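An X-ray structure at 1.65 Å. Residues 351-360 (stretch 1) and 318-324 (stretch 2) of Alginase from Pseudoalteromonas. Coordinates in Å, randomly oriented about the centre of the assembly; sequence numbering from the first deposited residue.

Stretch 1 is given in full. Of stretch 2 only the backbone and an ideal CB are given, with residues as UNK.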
# COMPACT_ATOMS: atom_id res chain seq x y z
N GLY A 351 -15.86 2.19 12.37
CA GLY A 351 -16.81 1.53 11.50
C GLY A 351 -16.17 0.81 10.32
O GLY A 351 -16.83 0.61 9.28
N ILE A 352 -14.91 0.42 10.45
CA ILE A 352 -14.26 -0.35 9.38
C ILE A 352 -14.44 -1.85 9.61
O ILE A 352 -13.70 -2.46 10.37
CB ILE A 352 -12.77 -0.02 9.22
CG1 ILE A 352 -12.57 1.50 9.12
CG2 ILE A 352 -12.22 -0.72 7.99
CD1 ILE A 352 -13.40 2.15 8.07
N THR A 353 -15.46 -2.42 8.97
CA THR A 353 -15.79 -3.83 9.12
C THR A 353 -15.50 -4.60 7.84
O THR A 353 -15.65 -5.83 7.81
CB THR A 353 -17.28 -4.04 9.49
OG1 THR A 353 -18.11 -3.42 8.50
CG2 THR A 353 -17.59 -3.45 10.86
N GLU A 354 -15.11 -3.88 6.79
CA GLU A 354 -14.76 -4.50 5.52
C GLU A 354 -13.52 -3.80 4.99
O GLU A 354 -13.47 -2.57 4.96
CB GLU A 354 -15.91 -4.37 4.52
CG GLU A 354 -15.70 -5.12 3.20
CD GLU A 354 -16.77 -4.82 2.17
OE1 GLU A 354 -17.14 -5.74 1.41
OE2 GLU A 354 -17.25 -3.66 2.11
N SER A 355 -12.52 -4.57 4.60
CA SER A 355 -11.34 -4.02 3.93
C SER A 355 -10.62 -5.15 3.20
O SER A 355 -9.75 -5.82 3.77
CB SER A 355 -10.39 -3.33 4.90
OG SER A 355 -9.28 -2.76 4.21
N LYS A 356 -11.00 -5.35 1.95
CA LYS A 356 -10.48 -6.45 1.16
C LYS A 356 -9.89 -5.92 -0.13
O LYS A 356 -10.62 -5.38 -0.97
CB LYS A 356 -11.59 -7.46 0.85
CG LYS A 356 -11.12 -8.64 0.00
CD LYS A 356 -12.28 -9.49 -0.46
CE LYS A 356 -12.91 -10.24 0.71
NZ LYS A 356 -13.90 -11.25 0.25
N VAL A 357 -8.58 -6.06 -0.28
CA VAL A 357 -7.91 -5.72 -1.53
C VAL A 357 -7.61 -7.01 -2.31
O VAL A 357 -6.89 -7.89 -1.83
CB VAL A 357 -6.61 -4.91 -1.30
CG1 VAL A 357 -5.87 -4.66 -2.62
CG2 VAL A 357 -6.93 -3.57 -0.63
N THR A 358 -8.18 -7.11 -3.50
CA THR A 358 -8.00 -8.30 -4.34
C THR A 358 -7.13 -7.94 -5.53
O THR A 358 -7.44 -7.02 -6.27
CB THR A 358 -9.35 -8.82 -4.85
OG1 THR A 358 -10.20 -9.15 -3.74
CG2 THR A 358 -9.16 -10.07 -5.70
N MET A 359 -6.04 -8.68 -5.71
CA MET A 359 -5.13 -8.38 -6.81
C MET A 359 -5.03 -9.55 -7.77
O MET A 359 -4.80 -10.68 -7.36
CB MET A 359 -3.74 -8.02 -6.28
CG MET A 359 -3.71 -6.71 -5.55
SD MET A 359 -2.04 -6.16 -5.20
CE MET A 359 -2.36 -4.84 -4.03
N THR A 360 -5.22 -9.25 -9.06
CA THR A 360 -5.15 -10.23 -10.13
C THR A 360 -4.25 -9.68 -11.23
O THR A 360 -3.82 -8.52 -11.18
CB THR A 360 -6.54 -10.50 -10.72
OG1 THR A 360 -7.17 -9.26 -11.05
CG2 THR A 360 -7.42 -11.27 -9.71
N UNK A 318 6.81 -2.98 -1.00
CA UNK A 318 5.77 -3.79 -0.37
C UNK A 318 4.45 -3.56 -1.07
O UNK A 318 4.22 -2.50 -1.67
CB UNK A 318 5.65 -3.47 1.12
N UNK A 319 3.55 -4.53 -0.99
CA UNK A 319 2.22 -4.33 -1.54
C UNK A 319 1.23 -5.23 -0.82
O UNK A 319 1.62 -6.24 -0.23
CB UNK A 319 2.20 -4.60 -3.05
N UNK A 320 -0.04 -4.84 -0.85
CA UNK A 320 -1.10 -5.56 -0.17
C UNK A 320 -2.13 -4.59 0.39
O UNK A 320 -2.66 -3.74 -0.32
CB UNK A 320 -0.52 -6.43 0.95
N UNK A 321 -2.43 -4.72 1.67
CA UNK A 321 -3.45 -3.87 2.26
C UNK A 321 -3.01 -3.56 3.67
O UNK A 321 -3.11 -4.40 4.57
CB UNK A 321 -4.83 -4.53 2.24
N UNK A 322 -2.46 -2.36 3.85
CA UNK A 322 -2.03 -1.87 5.15
C UNK A 322 -3.05 -0.83 5.63
O UNK A 322 -2.96 0.34 5.29
CB UNK A 322 -0.62 -1.28 5.08
N UNK A 323 -4.01 -1.29 6.43
CA UNK A 323 -5.13 -0.47 6.90
C UNK A 323 -4.70 0.50 8.00
O UNK A 323 -4.15 0.09 9.03
CB UNK A 323 -6.26 -1.37 7.41
N UNK A 324 -4.95 1.79 7.77
CA UNK A 324 -4.46 2.87 8.61
C UNK A 324 -5.47 3.18 9.71
O UNK A 324 -6.65 3.36 9.44
CB UNK A 324 -4.18 4.12 7.77

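Strand 355-360 of stretch 1 runs nearly antiparallel to strand 321-324, at 156° between their directions. The axes come no closer than 8.2 Å, so contact depends on side chains. Ile 352, Ser 355, Val 357 and Met 359 direct their CB atoms toward stretch 2.

Nothing of stretch 1 lies within 5.5 Å of the ideal CB of position 318, so stretch 1 sets no preference. The residue is Lys 318, and its NZ is hydrogen-bonded elsewhere in the structure.

Position 319 is extended. Its CB points sideways, but lies 4.7 Å from Met 359 CE. An apolar side chain, aliphatic or aromatic, could turn along the methionine. The residue is Phe 319. With chi1 at 68° (p), its ring comes nearer to stretch 1, and CD2 lies 3.8 Å from Met 359 SD. Met 359 SD stands 5.1 Å from the centroid of the Phe 319 ring, in an oblique approach.

Position 320 has phi 144° and psi -127°. A CB here would be jammed against the carbonyl O of position 319, so the backbone alone calls for glycine. The residue is Gly 320. The chain turns a corner here. Gly 320 O lies 3.9 Å from Met 359 CE and 4.1 Å from Val 357 CG1.

Position 321 points toward stretch 1. Its ideal CB is 3.7 Å from Val 357 CG2 and 5.2 Å from Ser 355 OG. A small or apolar side chain could pack on the valine, while a polar one of modest length could reach the serine hydroxyl. The residue is Asn 321, with chi1 at 179° (t). Its ND2 donates a hydrogen bond to Ser 355 OG at 3.0 Å; the angle of 170° is close to linear. The same ND2 passes 3.4 Å from Val 357 CG2, so the amide also packs against the valine.

Position 322 points away, as alternation along a strand predicts. Stretch 1 leaves the choice of side chain open. The residue is Tyr 322, whose OH is hydrogen-bonded elsewhere in the structure.

Position 323 points toward stretch 1 again. Its ideal CB is 4.6 Å from Ser 355 OG, and the side chain of Ile 352 lies farther out. A branched aliphatic or methionine could span this gap. The residue is Leu 323. Its CD2 meets Ile 352 CG2 at 3.9 Å, while CD1 lies 3.5 Å from Ser 355 OG.

Position 324 is out of reach of stretch 1. The residue is Gln 324.

Stretch 2 (318-324) KFGNYLQ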
# COMPACT_ATOMS: atom_id res chain seq x y z
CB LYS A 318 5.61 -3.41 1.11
CG LYS A 318 6.90 -3.16 1.85
CD LYS A 318 6.68 -3.13 3.36
CE LYS A 318 5.88 -1.92 3.80
NZ LYS A 318 5.66 -1.96 5.29
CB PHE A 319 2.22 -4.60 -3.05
CG PHE A 319 2.43 -6.05 -3.39
CD1 PHE A 319 3.72 -6.56 -3.48
CD2 PHE A 319 1.37 -6.88 -3.64
CE1 PHE A 319 3.93 -7.90 -3.79
CE2 PHE A 319 1.56 -8.22 -3.96
CZ PHE A 319 2.85 -8.72 -4.04
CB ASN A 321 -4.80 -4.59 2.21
CG ASN A 321 -5.93 -3.78 2.84
OD1 ASN A 321 -5.70 -2.74 3.45
ND2 ASN A 321 -7.15 -4.28 2.71
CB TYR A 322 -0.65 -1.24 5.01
CG TYR A 322 -0.02 -0.70 6.27
CD1 TYR A 322 -0.61 -0.87 7.52
CD2 TYR A 322 1.18 0.01 6.20
CE1 TYR A 322 -0.01 -0.37 8.66
CE2 TYR A 322 1.78 0.52 7.34
CZ TYR A 322 1.17 0.32 8.57
OH TYR A 322 1.77 0.83 9.71
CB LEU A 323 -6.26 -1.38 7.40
CG LEU A 323 -7.64 -0.78 7.69
CD1 LEU A 323 -8.29 -0.27 6.41
CD2 LEU A 323 -8.52 -1.82 8.39
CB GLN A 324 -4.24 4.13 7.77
CG GLN A 324 -3.27 3.93 6.59
CD GLN A 324 -1.86 3.59 7.06
OE1 GLN A 324 -1.38 2.47 6.86
NE2 GLN A 324 -1.19 4.55 7.68
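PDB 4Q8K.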